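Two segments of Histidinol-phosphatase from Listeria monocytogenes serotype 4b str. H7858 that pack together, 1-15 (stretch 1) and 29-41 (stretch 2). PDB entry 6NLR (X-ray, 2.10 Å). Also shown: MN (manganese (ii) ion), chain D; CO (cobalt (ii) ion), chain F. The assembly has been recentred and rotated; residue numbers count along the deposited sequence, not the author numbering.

Stretch 1, residues 1-15: MKRDGHTHTEFCPHG
Stretch 2, residues 29-41: ELDFDEYSIVEHA

Two parallel strands, Arg-3 to about Thr-7 and Glu-34 to His-40, have axes that approach to 4.7 Å, with an 11° angle between their directions. Arg-3 pairs with Glu-34 (CA–CA 4.5 Å) and Asp-4 with Tyr-35 (CA–CA 4.9 Å). Extended conformations at Arg-3 (-125/134) and Glu-34 (-146/137) accompany alternating hydrogen bonds: Asp-33 N to Lys-2 O (2.9 Å), Asp-4 N to Glu-34 O (2.9 Å), Ser-36 N to Asp-4 O (2.9 Å), a weak one from Thr-7 N to Ser-36 O (3.2 Å) and Val-38 N to Thr-7 O (3.0 Å). Gly-5 breaks the extended course at -97/7. Beyond the strand, a type I turn spans Thr-9 to Cys-12.

Lys-2, all-t, lays CE over the Phe-32 ring, 3.8 Å from its centroid, and its flexible length carries NZ to Leu-30 O (2.9 Å). Arg-3 and Glu-34 share a face, making a long salt bridge (NE to OE2, 3.9 Å). Thr-7 (p) serves doubly: OG1 donates to Ser-36 O (2.7 Å), while methyl CG2 covers the Tyr-35 ring.

Buried Glu-39 (t, p) spends its carboxylate on His-8 ND1 (to OE2, 3.0 Å) and Thr-9 OG1 (to OE1, 2.7 Å). His-8 (m) stacks offset on His-40 (m), centroids 4.3 Å apart, and, with ND1 donating to Glu-39 OE2, has NE2 free to bind cobalt (2.2 Å); His-40 NE2 binds manganese (2.1 Å).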

# COMPACT_ATOMS: atom_id res chain seq x y z
N MSE A 1 -14.25 -17.56 -4.06
CA MSE A 1 -13.37 -16.88 -5.07
C MSE A 1 -12.00 -16.68 -4.45
O MSE A 1 -11.84 -16.84 -3.24
CB MSE A 1 -13.96 -15.54 -5.53
CG MSE A 1 -15.30 -15.63 -6.24
SE MSE A 1 -15.42 -17.04 -7.61
CE MSE A 1 -15.93 -18.80 -6.88
N LYS A 2 -11.01 -16.34 -5.28
CA LYS A 2 -9.66 -16.20 -4.78
C LYS A 2 -8.96 -15.04 -5.50
O LYS A 2 -8.51 -15.20 -6.64
CB LYS A 2 -8.91 -17.52 -4.91
CG LYS A 2 -7.62 -17.55 -4.11
CD LYS A 2 -7.10 -18.94 -3.79
CE LYS A 2 -5.66 -18.84 -3.33
NZ LYS A 2 -5.12 -20.15 -2.91
N ARG A 3 -8.81 -13.92 -4.81
CA ARG A 3 -8.40 -12.64 -5.41
C ARG A 3 -7.17 -12.10 -4.68
O ARG A 3 -7.18 -12.06 -3.43
CB ARG A 3 -9.58 -11.67 -5.33
CG ARG A 3 -9.26 -10.27 -5.83
CD ARG A 3 -10.48 -9.38 -5.86
NE ARG A 3 -10.06 -8.05 -6.31
CZ ARG A 3 -10.73 -6.93 -6.11
NH1 ARG A 3 -11.90 -6.94 -5.48
NH2 ARG A 3 -10.23 -5.78 -6.54
N ASP A 4 -6.18 -11.64 -5.44
CA ASP A 4 -5.06 -10.82 -4.92
C ASP A 4 -5.25 -9.41 -5.47
O ASP A 4 -5.27 -9.23 -6.71
CB ASP A 4 -3.70 -11.47 -5.24
CG ASP A 4 -2.52 -10.80 -4.54
OD1 ASP A 4 -2.70 -9.67 -3.98
OD2 ASP A 4 -1.40 -11.39 -4.57
N GLY A 5 -5.42 -8.43 -4.58
CA GLY A 5 -5.68 -7.04 -4.96
C GLY A 5 -4.42 -6.19 -4.95
O GLY A 5 -4.57 -4.97 -5.16
N HIS A 6 -3.23 -6.77 -4.75
CA HIS A 6 -2.01 -5.94 -4.53
C HIS A 6 -0.73 -6.67 -4.96
O HIS A 6 -0.13 -7.40 -4.13
CB HIS A 6 -2.01 -5.45 -3.08
CG HIS A 6 -1.05 -4.35 -2.80
ND1 HIS A 6 -1.19 -3.53 -1.69
CD2 HIS A 6 0.08 -3.95 -3.42
CE1 HIS A 6 -0.19 -2.67 -1.66
NE2 HIS A 6 0.61 -2.91 -2.71
N THR A 7 -0.28 -6.45 -6.20
CA THR A 7 1.00 -7.03 -6.71
C THR A 7 1.78 -5.99 -7.51
O THR A 7 1.17 -5.01 -8.02
CB THR A 7 0.75 -8.27 -7.58
OG1 THR A 7 0.22 -7.86 -8.85
CG2 THR A 7 -0.17 -9.25 -6.90
N HIS A 8 3.07 -6.24 -7.62
CA HIS A 8 4.08 -5.40 -8.30
C HIS A 8 4.75 -6.21 -9.41
O HIS A 8 4.42 -7.41 -9.56
CB HIS A 8 5.04 -4.82 -7.24
CG HIS A 8 4.34 -3.90 -6.30
ND1 HIS A 8 4.08 -2.58 -6.62
CD2 HIS A 8 3.77 -4.11 -5.10
CE1 HIS A 8 3.43 -2.00 -5.62
NE2 HIS A 8 3.19 -2.93 -4.69
N THR A 9 5.67 -5.59 -10.15
CA THR A 9 6.20 -6.09 -11.43
C THR A 9 7.68 -5.74 -11.56
O THR A 9 8.24 -5.11 -10.63
CB THR A 9 5.43 -5.45 -12.60
OG1 THR A 9 5.77 -4.06 -12.71
CG2 THR A 9 3.94 -5.58 -12.45
N GLU A 10 8.27 -6.10 -12.70
CA GLU A 10 9.66 -5.70 -13.08
C GLU A 10 9.74 -4.17 -13.23
O GLU A 10 10.87 -3.67 -13.25
CB GLU A 10 10.14 -6.43 -14.34
CG GLU A 10 9.39 -6.06 -15.64
CD GLU A 10 8.07 -6.79 -15.91
OE1 GLU A 10 7.49 -7.43 -14.97
OE2 GLU A 10 7.58 -6.69 -17.04
N PHE A 11 8.63 -3.44 -13.30
CA PHE A 11 8.64 -1.95 -13.41
C PHE A 11 8.90 -1.30 -12.04
O PHE A 11 9.04 -0.08 -11.96
CB PHE A 11 7.36 -1.44 -14.09
CG PHE A 11 7.39 -1.65 -15.59
CD1 PHE A 11 6.94 -2.83 -16.16
CD2 PHE A 11 7.88 -0.66 -16.43
CE1 PHE A 11 6.98 -3.02 -17.53
CE2 PHE A 11 7.94 -0.86 -17.80
CZ PHE A 11 7.48 -2.03 -18.35
N CYS A 12 8.95 -2.10 -10.98
CA CYS A 12 9.23 -1.62 -9.61
C CYS A 12 10.75 -1.61 -9.39
O CYS A 12 11.35 -2.67 -9.31
CB CYS A 12 8.57 -2.51 -8.57
SG CYS A 12 8.85 -1.90 -6.89
N PRO A 13 11.41 -0.44 -9.26
CA PRO A 13 12.87 -0.40 -9.14
C PRO A 13 13.40 -1.09 -7.86
O PRO A 13 14.50 -1.55 -7.89
CB PRO A 13 13.24 1.11 -9.15
CG PRO A 13 11.97 1.82 -9.62
CD PRO A 13 10.81 0.91 -9.22
N HIS A 14 12.61 -1.21 -6.79
CA HIS A 14 13.03 -1.85 -5.52
C HIS A 14 12.52 -3.30 -5.41
O HIS A 14 12.70 -3.90 -4.35
CB HIS A 14 12.58 -1.03 -4.31
CG HIS A 14 11.11 -0.75 -4.25
ND1 HIS A 14 10.21 -1.57 -3.61
CD2 HIS A 14 10.40 0.30 -4.71
CE1 HIS A 14 9.00 -1.04 -3.72
NE2 HIS A 14 9.09 0.10 -4.39
N GLY A 15 11.89 -3.85 -6.46
CA GLY A 15 11.39 -5.24 -6.44
C GLY A 15 12.49 -6.22 -6.78
O GLY A 15 13.67 -5.80 -6.89
N GLU A 29 -1.17 -21.30 -10.73
CA GLU A 29 -0.82 -22.58 -10.06
C GLU A 29 -1.46 -22.61 -8.67
O GLU A 29 -1.84 -23.70 -8.24
CB GLU A 29 0.70 -22.71 -10.01
CG GLU A 29 1.25 -24.00 -9.40
CD GLU A 29 2.75 -23.88 -9.11
OE1 GLU A 29 3.44 -23.06 -9.78
OE2 GLU A 29 3.23 -24.57 -8.19
N LEU A 30 -1.55 -21.48 -7.97
CA LEU A 30 -2.13 -21.43 -6.59
C LEU A 30 -3.64 -21.14 -6.66
O LEU A 30 -4.18 -20.74 -5.61
CB LEU A 30 -1.39 -20.37 -5.76
CG LEU A 30 0.09 -20.64 -5.53
CD1 LEU A 30 0.70 -19.63 -4.57
CD2 LEU A 30 0.30 -22.07 -5.01
N ASP A 31 -4.27 -21.24 -7.83
CA ASP A 31 -5.75 -21.18 -7.99
C ASP A 31 -6.31 -19.77 -7.74
O ASP A 31 -7.50 -19.67 -7.38
CB ASP A 31 -6.44 -22.17 -7.04
CG ASP A 31 -6.07 -23.61 -7.33
OD1 ASP A 31 -6.16 -24.01 -8.52
OD2 ASP A 31 -5.68 -24.32 -6.37
N PHE A 32 -5.53 -18.71 -7.93
CA PHE A 32 -6.10 -17.34 -7.93
C PHE A 32 -6.99 -17.24 -9.18
O PHE A 32 -6.57 -17.77 -10.19
CB PHE A 32 -5.00 -16.28 -7.88
CG PHE A 32 -4.47 -16.10 -6.48
CD1 PHE A 32 -3.46 -16.92 -6.01
CD2 PHE A 32 -5.05 -15.18 -5.62
CE1 PHE A 32 -3.01 -16.79 -4.70
CE2 PHE A 32 -4.60 -15.05 -4.31
CZ PHE A 32 -3.58 -15.85 -3.86
N ASP A 33 -8.17 -16.64 -9.09
CA ASP A 33 -8.98 -16.38 -10.31
C ASP A 33 -9.03 -14.87 -10.58
O ASP A 33 -9.49 -14.51 -11.65
CB ASP A 33 -10.36 -17.02 -10.23
CG ASP A 33 -11.00 -16.87 -8.88
OD1 ASP A 33 -11.17 -15.70 -8.48
OD2 ASP A 33 -11.25 -17.93 -8.22
N GLU A 34 -8.50 -14.02 -9.70
CA GLU A 34 -8.52 -12.55 -9.91
C GLU A 34 -7.25 -11.95 -9.31
O GLU A 34 -6.84 -12.36 -8.22
CB GLU A 34 -9.78 -11.98 -9.29
CG GLU A 34 -10.06 -10.57 -9.72
CD GLU A 34 -11.44 -10.08 -9.34
OE1 GLU A 34 -12.15 -10.84 -8.70
OE2 GLU A 34 -11.77 -8.93 -9.66
N TYR A 35 -6.64 -11.01 -10.03
CA TYR A 35 -5.24 -10.58 -9.80
C TYR A 35 -5.09 -9.14 -10.27
O TYR A 35 -5.33 -8.88 -11.46
CB TYR A 35 -4.34 -11.58 -10.51
CG TYR A 35 -2.85 -11.42 -10.31
CD1 TYR A 35 -2.14 -10.49 -11.05
CD2 TYR A 35 -2.15 -12.23 -9.44
CE1 TYR A 35 -0.77 -10.37 -10.93
CE2 TYR A 35 -0.78 -12.10 -9.29
CZ TYR A 35 -0.09 -11.18 -10.05
OH TYR A 35 1.27 -11.05 -9.95
N SER A 36 -4.70 -8.24 -9.37
CA SER A 36 -4.48 -6.80 -9.67
C SER A 36 -2.99 -6.49 -9.69
O SER A 36 -2.27 -6.75 -8.70
CB SER A 36 -5.25 -5.91 -8.72
OG SER A 36 -6.65 -6.02 -8.94
N ILE A 37 -2.55 -5.94 -10.81
CA ILE A 37 -1.22 -5.32 -10.99
C ILE A 37 -1.39 -3.85 -10.65
O ILE A 37 -2.04 -3.13 -11.45
CB ILE A 37 -0.70 -5.54 -12.41
CG1 ILE A 37 -0.65 -7.03 -12.75
CG2 ILE A 37 0.65 -4.86 -12.56
CD1 ILE A 37 -0.53 -7.29 -14.23
N VAL A 38 -0.85 -3.43 -9.51
CA VAL A 38 -0.97 -2.05 -9.02
C VAL A 38 0.44 -1.54 -8.73
O VAL A 38 0.84 -1.41 -7.55
CB VAL A 38 -1.96 -1.96 -7.83
CG1 VAL A 38 -3.39 -2.07 -8.34
CG2 VAL A 38 -1.70 -3.02 -6.78
N GLU A 39 1.17 -1.26 -9.79
CA GLU A 39 2.57 -0.81 -9.70
C GLU A 39 2.61 0.59 -9.06
O GLU A 39 1.63 1.37 -9.22
CB GLU A 39 3.22 -0.83 -11.08
CG GLU A 39 4.71 -0.69 -10.99
CD GLU A 39 5.33 -1.67 -9.99
OE1 GLU A 39 5.57 -2.81 -10.38
OE2 GLU A 39 5.52 -1.25 -8.83
N HIS A 40 3.70 0.91 -8.36
CA HIS A 40 3.90 2.27 -7.80
C HIS A 40 3.79 3.34 -8.88
O HIS A 40 4.54 3.25 -9.88
CB HIS A 40 5.25 2.36 -7.13
CG HIS A 40 5.36 1.43 -5.98
ND1 HIS A 40 4.71 1.68 -4.80
CD2 HIS A 40 6.04 0.28 -5.84
CE1 HIS A 40 4.99 0.71 -3.94
NE2 HIS A 40 5.80 -0.16 -4.57
N ALA A 41 2.91 4.32 -8.69
CA ALA A 41 2.79 5.47 -9.61
C ALA A 41 4.05 6.32 -9.48
O ALA A 41 4.57 6.45 -8.38
CB ALA A 41 1.57 6.30 -9.29
MN MN D . 6.98 -1.69 -3.64
CO CO F . 2.64 -2.28 -2.66
O HOH W 1 -7.64 -8.30 -7.88
O HOH W 2 2.16 -8.51 -10.53
O HOH W 3 2.58 -1.44 -0.63